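Local coordinates for protein ATP-dependent DNA helicase PIF1 (Candida albicans, PDB 7OTJ) that couples ATP hydrolysis to 5'-3' unwinding of DNA, probably resolving G-quadruplexes and so helping to maintain the nuclear and mitochondrial genomes, at residues F74-I85 with L116-L127; K48-T56 with G64-A72. All coordinates share one frame; numbering follows the deposited sequence.

Contact 1 of 2, residues F74-I85 with L116-L127. With nucleotides of chain C.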
loop_
_atom_site.group_PDB
_atom_site.type_symbol
_atom_site.label_atom_id
_atom_site.label_comp_id
_atom_site.label_asym_id
_atom_site.label_seq_id
_atom_site.Cartn_x
_atom_site.Cartn_y
_atom_site.Cartn_z
ATOM N N PHE A 74 8.149 -4.923 -14.894
ATOM C CA PHE A 74 8.578 -6.300 -14.673
ATOM C C PHE A 74 7.448 -7.291 -14.854
ATOM O O PHE A 74 7.696 -8.468 -15.133
ATOM C CB PHE A 74 9.044 -6.471 -13.229
ATOM C CG PHE A 74 10.450 -6.120 -12.993
ATOM C CD1 PHE A 74 11.304 -5.903 -14.046
ATOM C CD2 PHE A 74 10.926 -6.027 -11.700
ATOM C CE1 PHE A 74 12.609 -5.580 -13.815
ATOM C CE2 PHE A 74 12.227 -5.713 -11.464
ATOM C CZ PHE A 74 13.074 -5.484 -12.518
ATOM N N GLY A 75 6.221 -6.853 -14.623
ATOM C CA GLY A 75 5.210 -7.799 -14.225
ATOM C C GLY A 75 5.600 -8.151 -12.808
ATOM O O GLY A 75 5.743 -7.259 -11.966
ATOM N N LEU A 76 5.923 -9.417 -12.560
ATOM C CA LEU A 76 6.392 -9.825 -11.245
ATOM C C LEU A 76 7.908 -9.831 -11.137
ATOM O O LEU A 76 8.430 -9.935 -10.023
ATOM C CB LEU A 76 5.852 -11.218 -10.896
ATOM C CG LEU A 76 4.336 -11.311 -10.687
ATOM C CD1 LEU A 76 3.926 -12.724 -10.329
ATOM C CD2 LEU A 76 3.881 -10.329 -9.620
ATOM N N GLY A 77 8.620 -9.699 -12.255
ATOM C CA GLY A 77 10.068 -9.657 -12.251
ATOM C C GLY A 77 10.725 -10.921 -11.747
ATOM O O GLY A 77 11.687 -10.853 -10.974
ATOM N N GLN A 78 10.244 -12.078 -12.204
ATOM C CA GLN A 78 10.663 -13.345 -11.619
ATOM C C GLN A 78 11.816 -14.005 -12.359
ATOM O O GLN A 78 12.652 -14.660 -11.722
ATOM C CB GLN A 78 9.480 -14.319 -11.572
ATOM C CG GLN A 78 8.493 -14.044 -10.448
ATOM C CD GLN A 78 7.451 -15.136 -10.308
ATOM O OE1 GLN A 78 7.402 -16.076 -11.108
ATOM N NE2 GLN A 78 6.611 -15.020 -9.286
ATOM N N GLY A 79 11.893 -13.851 -13.678
ATOM C CA GLY A 79 12.939 -14.518 -14.429
ATOM C C GLY A 79 14.320 -13.920 -14.250
ATOM O O GLY A 79 14.611 -13.268 -13.242
ATOM N N LYS A 80 15.182 -14.127 -15.235
ATOM C CA LYS A 80 16.531 -13.594 -15.185
ATOM C C LYS A 80 16.578 -12.219 -15.834
ATOM O O LYS A 80 15.762 -11.887 -16.699
ATOM C CB LYS A 80 17.518 -14.546 -15.858
ATOM C CG LYS A 80 17.002 -15.213 -17.106
ATOM C CD LYS A 80 17.770 -16.498 -17.363
ATOM C CE LYS A 80 19.277 -16.283 -17.267
ATOM N NZ LYS A 80 20.010 -17.582 -17.226
ATOM N N VAL A 81 17.543 -11.412 -15.385
ATOM C CA VAL A 81 17.604 -10.006 -15.775
ATOM C C VAL A 81 17.671 -9.860 -17.290
ATOM O O VAL A 81 17.122 -8.909 -17.859
ATOM C CB VAL A 81 18.795 -9.318 -15.084
ATOM C CG1 VAL A 81 18.826 -7.833 -15.422
ATOM C CG2 VAL A 81 18.714 -9.522 -13.581
ATOM N N GLU A 82 18.345 -10.790 -17.970
ATOM C CA GLU A 82 18.424 -10.714 -19.426
ATOM C C GLU A 82 17.035 -10.752 -20.059
ATOM O O GLU A 82 16.777 -10.057 -21.049
ATOM C CB GLU A 82 19.295 -11.853 -19.965
ATOM C CG GLU A 82 20.783 -11.741 -19.628
ATOM C CD GLU A 82 21.094 -11.984 -18.156
ATOM O OE1 GLU A 82 20.275 -12.620 -17.458
ATOM O OE2 GLU A 82 22.165 -11.531 -17.697
ATOM N N ASN A 83 16.112 -11.520 -19.475
ATOM C CA ASN A 83 14.761 -11.584 -20.023
ATOM C C ASN A 83 13.921 -10.392 -19.580
ATOM O O ASN A 83 13.153 -9.843 -20.379
ATOM C CB ASN A 83 14.082 -12.891 -19.610
ATOM C CG ASN A 83 14.802 -14.116 -20.134
ATOM O OD1 ASN A 83 15.522 -14.051 -21.130
ATOM N ND2 ASN A 83 14.605 -15.250 -19.467
ATOM N N LEU A 84 14.046 -9.994 -18.309
ATOM C CA LEU A 84 13.344 -8.814 -17.813
ATOM C C LEU A 84 13.662 -7.579 -18.647
ATOM O O LEU A 84 12.795 -6.722 -18.856
ATOM C CB LEU A 84 13.702 -8.570 -16.350
ATOM C CG LEU A 84 13.312 -9.670 -15.367
ATOM C CD1 LEU A 84 13.706 -9.258 -13.962
ATOM C CD2 LEU A 84 11.817 -9.981 -15.448
ATOM N N ILE A 85 14.910 -7.456 -19.107
ATOM C CA ILE A 85 15.300 -6.290 -19.892
ATOM C C ILE A 85 14.585 -6.279 -21.234
ATOM O O ILE A 85 14.132 -5.226 -21.699
ATOM C CB ILE A 85 16.827 -6.254 -20.068
ATOM C CG1 ILE A 85 17.500 -5.988 -18.729
ATOM C CG2 ILE A 85 17.224 -5.194 -21.078
ATOM C CD1 ILE A 85 18.990 -6.124 -18.774
ATOM N N LEU A 116 15.058 -8.434 -5.687
ATOM C CA LEU A 116 14.373 -7.551 -6.621
ATOM C C LEU A 116 15.176 -6.278 -6.837
ATOM O O LEU A 116 15.311 -5.800 -7.970
ATOM C CB LEU A 116 12.979 -7.214 -6.098
ATOM C CG LEU A 116 12.092 -6.438 -7.067
ATOM C CD1 LEU A 116 11.581 -7.352 -8.170
ATOM C CD2 LEU A 116 10.942 -5.780 -6.325
ATOM N N LEU A 117 15.742 -5.732 -5.759
ATOM C CA LEU A 117 16.491 -4.488 -5.858
ATOM C C LEU A 117 17.748 -4.658 -6.704
ATOM O O LEU A 117 18.149 -3.729 -7.414
ATOM C CB LEU A 117 16.833 -3.984 -4.458
ATOM C CG LEU A 117 17.245 -2.517 -4.408
ATOM C CD1 LEU A 117 16.062 -1.614 -4.763
ATOM C CD2 LEU A 117 17.841 -2.165 -3.050
ATOM N N ASN A 118 18.390 -5.830 -6.626
ATOM C CA ASN A 118 19.570 -6.102 -7.446
ATOM C C ASN A 118 19.217 -6.188 -8.927
ATOM O O ASN A 118 19.987 -5.731 -9.782
ATOM C CB ASN A 118 20.246 -7.394 -6.984
ATOM C CG ASN A 118 21.088 -7.203 -5.731
ATOM O OD1 ASN A 118 21.525 -6.095 -5.430
ATOM N ND2 ASN A 118 21.333 -8.291 -5.004
ATOM N N LYS A 119 18.055 -6.764 -9.250
ATOM C CA LYS A 119 17.588 -6.766 -10.632
ATOM C C LYS A 119 17.300 -5.348 -11.107
ATOM O O LYS A 119 17.718 -4.948 -12.198
ATOM C CB LYS A 119 16.338 -7.636 -10.774
ATOM C CG LYS A 119 16.552 -9.112 -10.475
ATOM C CD LYS A 119 15.270 -9.907 -10.674
ATOM C CE LYS A 119 15.548 -11.397 -10.700
ATOM N NZ LYS A 119 14.308 -12.178 -10.952
ATOM N N LEU A 120 16.589 -4.567 -10.290
ATOM C CA LEU A 120 16.324 -3.179 -10.651
ATOM C C LEU A 120 17.621 -2.423 -10.893
ATOM O O LEU A 120 17.705 -1.604 -11.815
ATOM C CB LEU A 120 15.505 -2.500 -9.556
ATOM C CG LEU A 120 14.056 -2.981 -9.437
ATOM C CD1 LEU A 120 13.415 -2.499 -8.141
ATOM C CD2 LEU A 120 13.256 -2.519 -10.644
ATOM N N ASN A 121 18.645 -2.691 -10.078
ATOM C CA ASN A 121 19.935 -2.035 -10.256
ATOM C C ASN A 121 20.541 -2.365 -11.617
ATOM O O ASN A 121 20.923 -1.465 -12.374
ATOM C CB ASN A 121 20.881 -2.441 -9.127
ATOM C CG ASN A 121 22.132 -1.586 -9.082
ATOM O OD1 ASN A 121 22.166 -0.489 -9.643
ATOM N ND2 ASN A 121 23.165 -2.080 -8.408
ATOM N N GLU A 122 20.613 -3.659 -11.950
ATOM C CA GLU A 122 21.180 -4.080 -13.229
ATOM C C GLU A 122 20.360 -3.554 -14.397
ATOM O O GLU A 122 20.916 -3.184 -15.436
ATOM C CB GLU A 122 21.280 -5.604 -13.286
ATOM C CG GLU A 122 22.197 -6.206 -12.217
ATOM C CD GLU A 122 22.438 -7.702 -12.396
ATOM O OE1 GLU A 122 22.994 -8.322 -11.465
ATOM O OE2 GLU A 122 22.084 -8.256 -13.461
ATOM N N ILE A 123 19.036 -3.506 -14.244
ATOM C CA ILE A 123 18.183 -3.048 -15.335
ATOM C C ILE A 123 18.364 -1.555 -15.548
ATOM O O ILE A 123 18.435 -1.080 -16.688
ATOM C CB ILE A 123 16.710 -3.410 -15.055
ATOM C CG1 ILE A 123 16.410 -4.817 -15.566
ATOM C CG2 ILE A 123 15.766 -2.415 -15.708
ATOM C CD1 ILE A 123 15.865 -5.756 -14.531
ATOM N N ALA A 124 18.463 -0.798 -14.454
ATOM C CA ALA A 124 18.734 0.631 -14.553
ATOM C C ALA A 124 20.001 0.897 -15.355
ATOM O O ALA A 124 19.996 1.698 -16.297
ATOM C CB ALA A 124 18.852 1.231 -13.152
ATOM N N LYS A 125 21.100 0.230 -14.997
ATOM C CA LYS A 125 22.356 0.427 -15.711
ATOM C C LYS A 125 22.215 0.074 -17.186
ATOM O O LYS A 125 22.642 0.836 -18.060
ATOM C CB LYS A 125 23.468 -0.389 -15.054
ATOM C CG LYS A 125 23.755 0.020 -13.612
ATOM C CD LYS A 125 24.770 -0.897 -12.951
ATOM C CE LYS A 125 25.002 -0.496 -11.507
ATOM N NZ LYS A 125 26.039 -1.337 -10.857
ATOM N N ASN A 126 21.606 -1.076 -17.482
ATOM C CA ASN A 126 21.549 -1.550 -18.862
ATOM C C ASN A 126 20.725 -0.617 -19.739
ATOM O O ASN A 126 21.202 -0.144 -20.777
ATOM C CB ASN A 126 20.974 -2.964 -18.908
ATOM C CG ASN A 126 21.111 -3.597 -20.274
ATOM O OD1 ASN A 126 22.076 -4.314 -20.539
ATOM N ND2 ASN A 126 20.152 -3.330 -21.154
ATOM N N LEU A 127 19.481 -0.347 -19.339
ATOM C CA LEU A 127 18.584 0.443 -20.174
ATOM C C LEU A 127 19.094 1.862 -20.384
ATOM O O LEU A 127 18.791 2.483 -21.409
ATOM C CB LEU A 127 17.191 0.474 -19.553
ATOM C CG LEU A 127 16.493 -0.868 -19.330
ATOM C CD1 LEU A 127 15.109 -0.616 -18.801
ATOM C CD2 LEU A 127 16.438 -1.659 -20.617
ATOM P P DT C 5 1.246 -4.823 -8.755
ATOM O OP1 DT C 5 1.385 -3.450 -9.299
ATOM O OP2 DT C 5 -0.030 -5.240 -8.126
ATOM O "O5'" DT C 5 1.641 -5.822 -9.939
ATOM C "C5'" DT C 5 2.726 -5.493 -10.802
ATOM C "C4'" DT C 5 2.359 -5.732 -12.259
ATOM O "O4'" DT C 5 2.301 -7.158 -12.513
ATOM C "C3'" DT C 5 1.012 -5.163 -12.693
ATOM O "O3'" DT C 5 1.098 -4.642 -14.020
ATOM C "C2'" DT C 5 0.074 -6.373 -12.616
ATOM C "C1'" DT C 5 1.003 -7.540 -12.924
ATOM N N1 DT C 5 0.652 -8.787 -12.202
ATOM C C2 DT C 5 0.431 -9.944 -12.914
ATOM O O2 DT C 5 0.497 -10.008 -14.126
ATOM N N3 DT C 5 0.123 -11.038 -12.149
ATOM C C4 DT C 5 0.021 -11.089 -10.770
ATOM O O4 DT C 5 -0.261 -12.121 -10.172
ATOM C C5 DT C 5 0.271 -9.845 -10.085
ATOM C C7 DT C 5 0.189 -9.779 -8.586
ATOM C C6 DT C 5 0.576 -8.768 -10.827
ATOM P P DT C 4 -0.049 -5.664 -3.253
ATOM O OP1 DT C 4 -0.275 -4.198 -3.273
ATOM O OP2 DT C 4 -1.184 -6.605 -3.359
ATOM O "O5'" DT C 4 1.005 -5.976 -4.416
ATOM C "C5'" DT C 4 2.153 -5.156 -4.543
ATOM C "C4'" DT C 4 3.137 -5.727 -5.547
ATOM O "O4'" DT C 4 3.720 -6.942 -5.032
ATOM C "C3'" DT C 4 2.534 -6.123 -6.878
ATOM O "O3'" DT C 4 2.445 -4.987 -7.700
ATOM C "C2'" DT C 4 3.565 -7.122 -7.402
ATOM C "C1'" DT C 4 4.046 -7.800 -6.114
ATOM N N1 DT C 4 3.431 -9.156 -5.872
ATOM C C2 DT C 4 4.227 -10.268 -5.969
ATOM O O2 DT C 4 5.411 -10.216 -6.237
ATOM N N3 DT C 4 3.589 -11.456 -5.738
ATOM C C4 DT C 4 2.258 -11.644 -5.428
ATOM O O4 DT C 4 1.781 -12.755 -5.242
ATOM C C5 DT C 4 1.469 -10.441 -5.339
ATOM C C7 DT C 4 0.009 -10.526 -5.004
ATOM C C6 DT C 4 2.084 -9.263 -5.561
#
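Lys119, lying against Val81, serves an apolar interface and a polar loop at once. From the helix of 116-127 the lysine crosses to 74-85: its CB and CG lie against Val81, with Lys119 CG 3.8 Å from Val81 CG2, and Lys119 CD rests 3.7 Å from Leu84 CD1. Beyond CG the chain is fully extended (chi2 -179°, chi4 -178°), which brings CE up to Gly79 O and the ammonium group to the loop ahead of helix 81-90. There Lys119 NZ gives hydrogen bonds to two carbonyls, 2.9 Å to Gly77 O and 2.6 Å to Gly79 O. The second lies in the plane of its carbonyl, whereas the first comes in tilted from it.

Beside this chain the Phe74 ring presents its edge to Ile123 CD1 and Leu116 CD1, while Leu84 CD1 lies over one face. Farther along, Ile85 CG1 meets Ile123 CG1 at 3.5 Å, and Ile85 CG2 reaches Leu127 CD2. On the loop, pointing away from helix 116-127, Leu76 CD2 touches the bases of both DT4 and DT5 of chain C.

Within the N-terminal RecA-like domain, this contact packs a DNA-touching loop and helix 81-90 on helix 114-128, the short axes crossing at -55°. Helix 114-128 also packs against helix 68-72 through Leu116 and Leu120, and against helix 174-179 through Leu117 and Asn121.

Contact 2 of 2, residues K48-T56 with G64-A72; sequences KGVAVTAST and GGITLHSFA. With nucleotides of chain C.
Thr53 and Ile66 form a parallel beta bridge, followed by Ala54 with Thr67, so that the short strand 66-67 lies along strand 50-54. The bonds alternate between the two strands: Ile66 N donates to Val52 O, nearly straight at 169°, then Ala54 N to Ile66 O (3.3 Å) and Leu68 N to Ala54 O (3.0 Å). The inner part is buried. Ala51 CB meets Phe71 CE1 at 3.4 Å, obliquely to the ring, and Thr53 CG2 approaches Phe71 CB at 3.6 Å, while Thr53 OG1 is engaged by Ile105 O.

The outer margin is looser, with Gly64 and the Ile66 side chain exposed. At the helix start, polar groups face DNA instead. Thr67 OG1 accepts from Ser70 N as an N-cap and donates to OP1 of DT5 of chain C at 2.8 Å; Ser70 OG similarly reaches OP1 of DT6 of chain C at 2.9 Å. The His69 ring lays one face over C2' of DT4 of chain C, and a water joins its ND1 to Ser55 O.

Strand 50-54, helix 57-61 and strand 66-67 make a beta-alpha-beta unit at one margin of the parallel sheet of the N-terminal RecA-like domain: strand 66-67 is outermost, strand 103-107 flanks strand 50-54 on its other side, and helix 31-45 packs on Val52.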
loop_
_atom_site.group_PDB
_atom_site.type_symbol
_atom_site.label_atom_id
_atom_site.label_comp_id
_atom_site.label_asym_id
_atom_site.label_seq_id
_atom_site.Cartn_x
_atom_site.Cartn_y
_atom_site.Cartn_z
ATOM N N LYS A 48 9.275 15.703 -15.056
ATOM C CA LYS A 48 8.906 14.401 -15.594
ATOM C C LYS A 48 9.896 13.314 -15.192
ATOM O O LYS A 48 9.875 12.220 -15.770
ATOM C CB LYS A 48 8.806 14.473 -17.117
ATOM C CG LYS A 48 7.790 15.480 -17.628
ATOM C CD LYS A 48 7.935 15.703 -19.128
ATOM C CE LYS A 48 7.829 14.396 -19.902
ATOM N NZ LYS A 48 8.048 14.586 -21.367
ATOM N N GLY A 49 10.729 13.569 -14.187
ATOM C CA GLY A 49 11.800 12.642 -13.886
ATOM C C GLY A 49 11.829 12.142 -12.461
ATOM O O GLY A 49 12.855 11.628 -12.002
ATOM N N VAL A 50 10.701 12.234 -11.764
ATOM C CA VAL A 50 10.598 11.770 -10.386
ATOM C C VAL A 50 9.668 10.568 -10.382
ATOM O O VAL A 50 8.490 10.678 -10.742
ATOM C CB VAL A 50 10.085 12.870 -9.446
ATOM C CG1 VAL A 50 10.083 12.364 -8.011
ATOM C CG2 VAL A 50 10.931 14.133 -9.589
ATOM N N ALA A 51 10.211 9.418 -10.010
ATOM C CA ALA A 51 9.468 8.170 -9.939
ATOM C C ALA A 51 9.039 7.937 -8.489
ATOM O O ALA A 51 9.886 7.721 -7.617
ATOM C CB ALA A 51 10.325 7.025 -10.469
ATOM N N VAL A 52 7.735 8.030 -8.220
ATOM C CA VAL A 52 7.182 7.792 -6.883
ATOM C C VAL A 52 6.696 6.349 -6.792
ATOM O O VAL A 52 5.806 5.937 -7.547
ATOM C CB VAL A 52 6.038 8.769 -6.568
ATOM C CG1 VAL A 52 5.527 8.547 -5.152
ATOM C CG2 VAL A 52 6.476 10.211 -6.781
ATOM N N THR A 53 7.195 5.605 -5.806
ATOM C CA THR A 53 6.909 4.176 -5.704
ATOM C C THR A 53 6.879 3.754 -4.243
ATOM O O THR A 53 7.454 4.412 -3.370
ATOM C CB THR A 53 7.913 3.252 -6.425
ATOM O OG1 THR A 53 9.206 3.360 -5.817
ATOM C CG2 THR A 53 7.995 3.534 -7.918
ATOM N N ALA A 54 6.147 2.677 -3.985
ATOM C CA ALA A 54 6.124 2.030 -2.687
ATOM C C ALA A 54 5.994 0.531 -2.910
ATOM O O ALA A 54 5.674 0.070 -4.009
ATOM C CB ALA A 54 4.989 2.565 -1.808
ATOM N N SER A 55 6.259 -0.236 -1.850
ATOM C CA SER A 55 6.287 -1.689 -1.972
ATOM C C SER A 55 4.898 -2.277 -2.194
ATOM O O SER A 55 4.777 -3.349 -2.796
ATOM C CB SER A 55 6.918 -2.308 -0.729
ATOM O OG SER A 55 6.252 -1.862 0.439
ATOM N N THR A 56 3.851 -1.640 -1.672
ATOM C CA THR A 56 2.490 -2.122 -1.858
ATOM C C THR A 56 1.639 -1.059 -2.545
ATOM O O THR A 56 1.970 0.131 -2.546
ATOM C CB THR A 56 1.845 -2.508 -0.520
ATOM O OG1 THR A 56 1.748 -1.347 0.314
ATOM C CG2 THR A 56 2.671 -3.558 0.185
ATOM N N GLY A 64 0.787 9.279 -3.517
ATOM C CA GLY A 64 0.486 9.575 -4.911
ATOM C C GLY A 64 1.407 8.885 -5.895
ATOM O O GLY A 64 1.850 9.503 -6.869
ATOM N N GLY A 65 1.677 7.601 -5.682
ATOM C CA GLY A 65 2.563 6.882 -6.566
ATOM C C GLY A 65 2.007 5.556 -7.044
ATOM O O GLY A 65 0.796 5.316 -7.006
ATOM N N ILE A 66 2.900 4.693 -7.522
ATOM C CA ILE A 66 2.546 3.385 -8.043
ATOM C C ILE A 66 3.507 2.379 -7.428
ATOM O O ILE A 66 4.506 2.744 -6.811
ATOM C CB ILE A 66 2.600 3.334 -9.583
ATOM C CG1 ILE A 66 4.034 3.565 -10.065
ATOM C CG2 ILE A 66 1.630 4.347 -10.183
ATOM C CD1 ILE A 66 4.183 3.587 -11.570
ATOM N N THR A 67 3.181 1.102 -7.570
ATOM C CA THR A 67 4.047 0.097 -6.976
ATOM C C THR A 67 5.416 0.101 -7.650
ATOM O O THR A 67 5.591 0.576 -8.778
ATOM C CB THR A 67 3.415 -1.293 -7.052
ATOM O OG1 THR A 67 3.417 -1.760 -8.409
ATOM C CG2 THR A 67 1.989 -1.252 -6.519
ATOM N N LEU A 68 6.406 -0.408 -6.916
ATOM C CA LEU A 68 7.730 -0.583 -7.497
ATOM C C LEU A 68 7.670 -1.498 -8.715
ATOM O O LEU A 68 8.281 -1.205 -9.750
ATOM C CB LEU A 68 8.698 -1.136 -6.445
ATOM C CG LEU A 68 10.178 -1.245 -6.824
ATOM C CD1 LEU A 68 10.698 0.090 -7.338
ATOM C CD2 LEU A 68 10.999 -1.716 -5.634
ATOM N N HIS A 69 6.940 -2.613 -8.609
ATOM C CA HIS A 69 6.830 -3.534 -9.737
ATOM C C HIS A 69 6.192 -2.859 -10.945
ATOM O O HIS A 69 6.659 -3.026 -12.078
ATOM C CB HIS A 69 6.030 -4.773 -9.337
ATOM C CG HIS A 69 6.706 -5.620 -8.304
ATOM N ND1 HIS A 69 6.666 -5.324 -6.957
ATOM C CD2 HIS A 69 7.436 -6.755 -8.421
ATOM C CE1 HIS A 69 7.344 -6.239 -6.290
ATOM N NE2 HIS A 69 7.823 -7.117 -7.154
ATOM N N SER A 70 5.130 -2.081 -10.719
ATOM C CA SER A 70 4.453 -1.423 -11.831
ATOM C C SER A 70 5.363 -0.405 -12.510
ATOM O O SER A 70 5.342 -0.270 -13.740
ATOM C CB SER A 70 3.177 -0.749 -11.337
ATOM O OG SER A 70 2.326 -0.410 -12.411
ATOM N N PHE A 71 6.179 0.307 -11.725
ATOM C CA PHE A 71 7.087 1.290 -12.307
ATOM C C PHE A 71 8.101 0.628 -13.224
ATOM O O PHE A 71 8.456 1.180 -14.272
ATOM C CB PHE A 71 7.819 2.064 -11.210
ATOM C CG PHE A 71 9.076 2.740 -11.692
ATOM C CD1 PHE A 71 9.013 3.955 -12.363
ATOM C CD2 PHE A 71 10.320 2.160 -11.490
ATOM C CE1 PHE A 71 10.163 4.574 -12.818
ATOM C CE2 PHE A 71 11.479 2.781 -11.948
ATOM C CZ PHE A 71 11.395 3.987 -12.605
ATOM N N ALA A 72 8.569 -0.561 -12.850
ATOM C CA ALA A 72 9.657 -1.198 -13.581
ATOM C C ALA A 72 9.202 -1.681 -14.949
ATOM O O ALA A 72 9.951 -1.579 -15.927
ATOM C CB ALA A 72 10.227 -2.356 -12.764
ATOM P P DT C 4 -0.049 -5.664 -3.253
ATOM O OP1 DT C 4 -0.275 -4.198 -3.273
ATOM O OP2 DT C 4 -1.184 -6.605 -3.359
ATOM O "O5'" DT C 4 1.005 -5.976 -4.416
ATOM C "C5'" DT C 4 2.153 -5.156 -4.543
ATOM C "C4'" DT C 4 3.137 -5.727 -5.547
ATOM O "O4'" DT C 4 3.720 -6.942 -5.032
ATOM C "C3'" DT C 4 2.534 -6.123 -6.878
ATOM O "O3'" DT C 4 2.445 -4.987 -7.700
ATOM C "C2'" DT C 4 3.565 -7.122 -7.402
ATOM C "C1'" DT C 4 4.046 -7.800 -6.114
ATOM N N1 DT C 4 3.431 -9.156 -5.872
ATOM C C2 DT C 4 4.227 -10.268 -5.969
ATOM O O2 DT C 4 5.411 -10.216 -6.237
ATOM N N3 DT C 4 3.589 -11.456 -5.738
ATOM C C4 DT C 4 2.258 -11.644 -5.428
ATOM O O4 DT C 4 1.781 -12.755 -5.242
ATOM C C5 DT C 4 1.469 -10.441 -5.339
ATOM C C7 DT C 4 0.009 -10.526 -5.004
ATOM C C6 DT C 4 2.084 -9.263 -5.561
ATOM P P DT C 5 1.246 -4.823 -8.755
ATOM O OP1 DT C 5 1.385 -3.450 -9.299
ATOM O OP2 DT C 5 -0.030 -5.240 -8.126
ATOM O "O5'" DT C 5 1.641 -5.822 -9.939
ATOM C "C5'" DT C 5 2.726 -5.493 -10.802
ATOM C "C4'" DT C 5 2.359 -5.732 -12.259
ATOM O "O4'" DT C 5 2.301 -7.158 -12.513
ATOM C "C3'" DT C 5 1.012 -5.163 -12.693
ATOM O "O3'" DT C 5 1.098 -4.642 -14.020
ATOM C "C2'" DT C 5 0.074 -6.373 -12.616
ATOM C "C1'" DT C 5 1.003 -7.540 -12.924
ATOM N N1 DT C 5 0.652 -8.787 -12.202
ATOM C C2 DT C 5 0.431 -9.944 -12.914
ATOM O O2 DT C 5 0.497 -10.008 -14.126
ATOM N N3 DT C 5 0.123 -11.038 -12.149
ATOM C C4 DT C 5 0.021 -11.089 -10.770
ATOM O O4 DT C 5 -0.261 -12.121 -10.172
ATOM C C5 DT C 5 0.271 -9.845 -10.085
ATOM C C7 DT C 5 0.189 -9.779 -8.586
ATOM C C6 DT C 5 0.576 -8.768 -10.827
ATOM P P DT C 6 0.866 -3.073 -14.302
ATOM O OP1 DT C 6 2.199 -2.449 -14.429
ATOM O OP2 DT C 6 -0.085 -2.542 -13.300
ATOM O "O5'" DT C 6 0.152 -3.042 -15.736
HETATM O O HOH W 1 6.249 -3.081 -5.368
#

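How the contacts relate
Read from the N terminus, the chain passes the P-loop and helix 31-45 before strand 50-54 enters contact 2, which closes the short loop through helix 57-61 when strand 66-67 pairs with it. Only then does contact 1 open, with 74-85, and it closes after a longer excursion that includes helix 92-100 and strand 103-107. The two loops thus stand in series, neither crossing nor enclosing the other. They still touch in space, because Leu120 CD1 lies 3.6 Å from Leu68 CD2 and Leu116 also packs against His69. Contact 2 ties the sheet margin together, contact 1 joins helix 81-90 and its preceding loop to helix 114-128, and both reach DT4 and DT5 of chain C.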